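Long-range contact in 2-nitropropane dioxygenase (Streptomyces ansochromogenes, PDB 3BW2), which binds flavin mononucleotide and probably uses molecular oxygen to denitrify alkyl nitronates such as propionate 3-nitronate: residues A168-G173 and V212-I217. Numbering follows the deposited sequence.
Sequences AVIAQG and VAAGGI. With FMN (flavin mononucleotide), chain B.
I170 and V212 stand side by side on the inner face of a TIM barrel, where strands 168-172 and 211-214 run parallel, joined by a connection that includes helix 196-206. Four backbone hydrogen bonds link them: V212 N to V169 O, A171 N to V212 O, A214 N to A171 O and G173 N to A214 O (2.8 Å). I170 points into the barrel interior: CG2, anti to its backbone N, reaches 4.0 Å from A214 CB, while CG1 lies 4.2 Å from V212 CB. V212, beta-branched as suits a strand, packs beside I170 and Q235. A214, with its single methyl, fits between I170 CG2 and the ribityl chain.

Q172 shares that face but turns to the ribityl chain of FMN. Its CB lies 4.4 Å from A214 CB; CG, anti to the backbone N (chi1 179°), passes 3.7 Å from FMN O3', and CD 3.8 Å from it. NE2 donates to O3' (3.0 Å) and to H179 O, while OE1 accepts from G181 N; with both ends engaged, the amide's flip is set.

Beyond strand 211-214, G216 N gives a 2.7 Å hydrogen bond to FMN O2P. At G215, phi 130° would jam a side chain against the preceding carbonyl, which calls for glycine; the positive phi of G216 is also easiest for one. Apolar groups thus build the barrel wall, while the Q172 amide at the strand end holds the ribityl O3' and the G216 N-H in the following loop holds the phosphate.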
loop_
_atom_site.group_PDB
_atom_site.type_symbol
_atom_site.label_atom_id
_atom_site.label_comp_id
_atom_site.label_asym_id
_atom_site.label_seq_id
_atom_site.Cartn_x
_atom_site.Cartn_y
_atom_site.Cartn_z
ATOM N N ALA A 168 -1.187 22.394 -4.954
ATOM C CA ALA A 168 -1.180 21.223 -4.088
ATOM C C ALA A 168 -0.966 19.975 -4.914
ATOM O O ALA A 168 -1.246 19.953 -6.112
ATOM C CB ALA A 168 -2.498 21.117 -3.335
ATOM N N VAL A 169 -0.459 18.935 -4.266
ATOM C CA VAL A 169 -0.213 17.679 -4.943
ATOM C C VAL A 169 -1.125 16.616 -4.353
ATOM O O VAL A 169 -1.369 16.593 -3.143
ATOM C CB VAL A 169 1.265 17.235 -4.778
ATOM C CG1 VAL A 169 1.629 17.157 -3.300
ATOM C CG2 VAL A 169 1.486 15.880 -5.457
ATOM N N ILE A 170 -1.651 15.755 -5.213
ATOM C CA ILE A 170 -2.502 14.664 -4.761
ATOM C C ILE A 170 -1.614 13.427 -4.683
ATOM O O ILE A 170 -1.183 12.908 -5.707
ATOM C CB ILE A 170 -3.637 14.376 -5.755
ATOM C CG1 ILE A 170 -4.512 15.625 -5.931
ATOM C CG2 ILE A 170 -4.468 13.198 -5.258
ATOM C CD1 ILE A 170 -5.479 15.538 -7.104
ATOM N N ALA A 171 -1.326 12.968 -3.471
ATOM C CA ALA A 171 -0.496 11.780 -3.293
ATOM C C ALA A 171 -1.415 10.573 -3.397
ATOM O O ALA A 171 -2.136 10.243 -2.456
ATOM C CB ALA A 171 0.201 11.813 -1.926
ATOM N N GLN A 172 -1.394 9.929 -4.557
ATOM C CA GLN A 172 -2.237 8.769 -4.804
ATOM C C GLN A 172 -1.465 7.474 -4.565
ATOM O O GLN A 172 -0.517 7.164 -5.288
ATOM C CB GLN A 172 -2.764 8.806 -6.239
ATOM C CG GLN A 172 -3.633 7.616 -6.619
ATOM C CD GLN A 172 -3.734 7.451 -8.118
ATOM O OE1 GLN A 172 -2.720 7.481 -8.821
ATOM N NE2 GLN A 172 -4.956 7.265 -8.623
ATOM N N GLY A 173 -1.888 6.724 -3.550
ATOM C CA GLY A 173 -1.228 5.474 -3.214
ATOM C C GLY A 173 -1.594 4.311 -4.120
ATOM O O GLY A 173 -2.494 4.410 -4.959
ATOM N N VAL A 212 -2.942 16.240 -0.751
ATOM C CA VAL A 212 -4.255 15.617 -0.695
ATOM C C VAL A 212 -3.983 14.122 -0.835
ATOM O O VAL A 212 -3.440 13.679 -1.843
ATOM C CB VAL A 212 -5.160 16.104 -1.848
ATOM C CG1 VAL A 212 -6.492 15.365 -1.822
ATOM C CG2 VAL A 212 -5.395 17.610 -1.713
ATOM N N ALA A 213 -4.338 13.355 0.191
ATOM C CA ALA A 213 -4.116 11.912 0.192
ATOM C C ALA A 213 -5.234 11.159 -0.521
ATOM O O ALA A 213 -6.412 11.435 -0.302
ATOM C CB ALA A 213 -3.981 11.412 1.638
ATOM N N ALA A 214 -4.864 10.197 -1.360
ATOM C CA ALA A 214 -5.850 9.411 -2.100
ATOM C C ALA A 214 -5.485 7.931 -2.224
ATOM O O ALA A 214 -4.326 7.578 -2.491
ATOM C CB ALA A 214 -6.043 10.004 -3.491
ATOM N N GLY A 215 -6.483 7.071 -2.043
ATOM C CA GLY A 215 -6.262 5.641 -2.167
ATOM C C GLY A 215 -6.761 4.777 -1.023
ATOM O O GLY A 215 -6.160 4.755 0.043
ATOM N N GLY A 216 -7.864 4.067 -1.249
ATOM C CA GLY A 216 -8.417 3.180 -0.236
ATOM C C GLY A 216 -9.139 3.804 0.948
ATOM O O GLY A 216 -9.506 3.090 1.884
ATOM N N ILE A 217 -9.363 5.117 0.920
ATOM C CA ILE A 217 -10.031 5.800 2.032
ATOM C C ILE A 217 -11.560 5.633 1.978
ATOM O O ILE A 217 -12.229 6.197 1.115
ATOM C CB ILE A 217 -9.648 7.301 2.045
ATOM C CG1 ILE A 217 -8.121 7.433 2.134
ATOM C CG2 ILE A 217 -10.300 8.008 3.230
ATOM C CD1 ILE A 217 -7.612 8.855 2.087
HETATM N N1 FMN B . -8.728 10.310 -11.210
HETATM C C2 FMN B . -8.606 11.386 -12.106
HETATM O O2 FMN B . -7.764 12.258 -11.908
HETATM N N3 FMN B . -9.434 11.481 -13.212
HETATM C C4 FMN B . -10.417 10.547 -13.494
HETATM O O4 FMN B . -11.141 10.680 -14.498
HETATM C C4A FMN B . -10.569 9.457 -12.593
HETATM N N5 FMN B . -11.554 8.495 -12.799
HETATM C C5A FMN B . -11.742 7.433 -11.911
HETATM C C6 FMN B . -12.775 6.491 -12.153
HETATM C C7 FMN B . -13.024 5.381 -11.272
HETATM C C7M FMN B . -14.519 4.990 -11.182
HETATM C C8 FMN B . -12.174 5.320 -10.107
HETATM C C8M FMN B . -12.638 4.743 -8.769
HETATM C C9 FMN B . -11.111 6.247 -9.862
HETATM C C9A FMN B . -10.893 7.315 -10.764
HETATM N N10 FMN B . -9.868 8.276 -10.554
HETATM C C10 FMN B . -9.706 9.354 -11.450
HETATM C "C1'" FMN B . -8.828 8.078 -9.449
HETATM C "C2'" FMN B . -9.247 8.967 -8.251
HETATM O "O2'" FMN B . -8.786 10.290 -8.482
HETATM C "C3'" FMN B . -8.607 8.499 -6.899
HETATM O "O3'" FMN B . -7.193 8.512 -7.097
HETATM C "C4'" FMN B . -9.022 7.088 -6.451
HETATM O "O4'" FMN B . -10.440 6.987 -6.589
HETATM C "C5'" FMN B . -8.615 6.837 -4.968
HETATM O "O5'" FMN B . -9.000 5.509 -4.513
HETATM P P FMN B . -10.429 5.059 -3.857
HETATM O O1P FMN B . -10.494 6.417 -3.245
HETATM O O2P FMN B . -9.555 3.942 -3.316
HETATM O O3P FMN B . -10.896 4.945 -5.296
#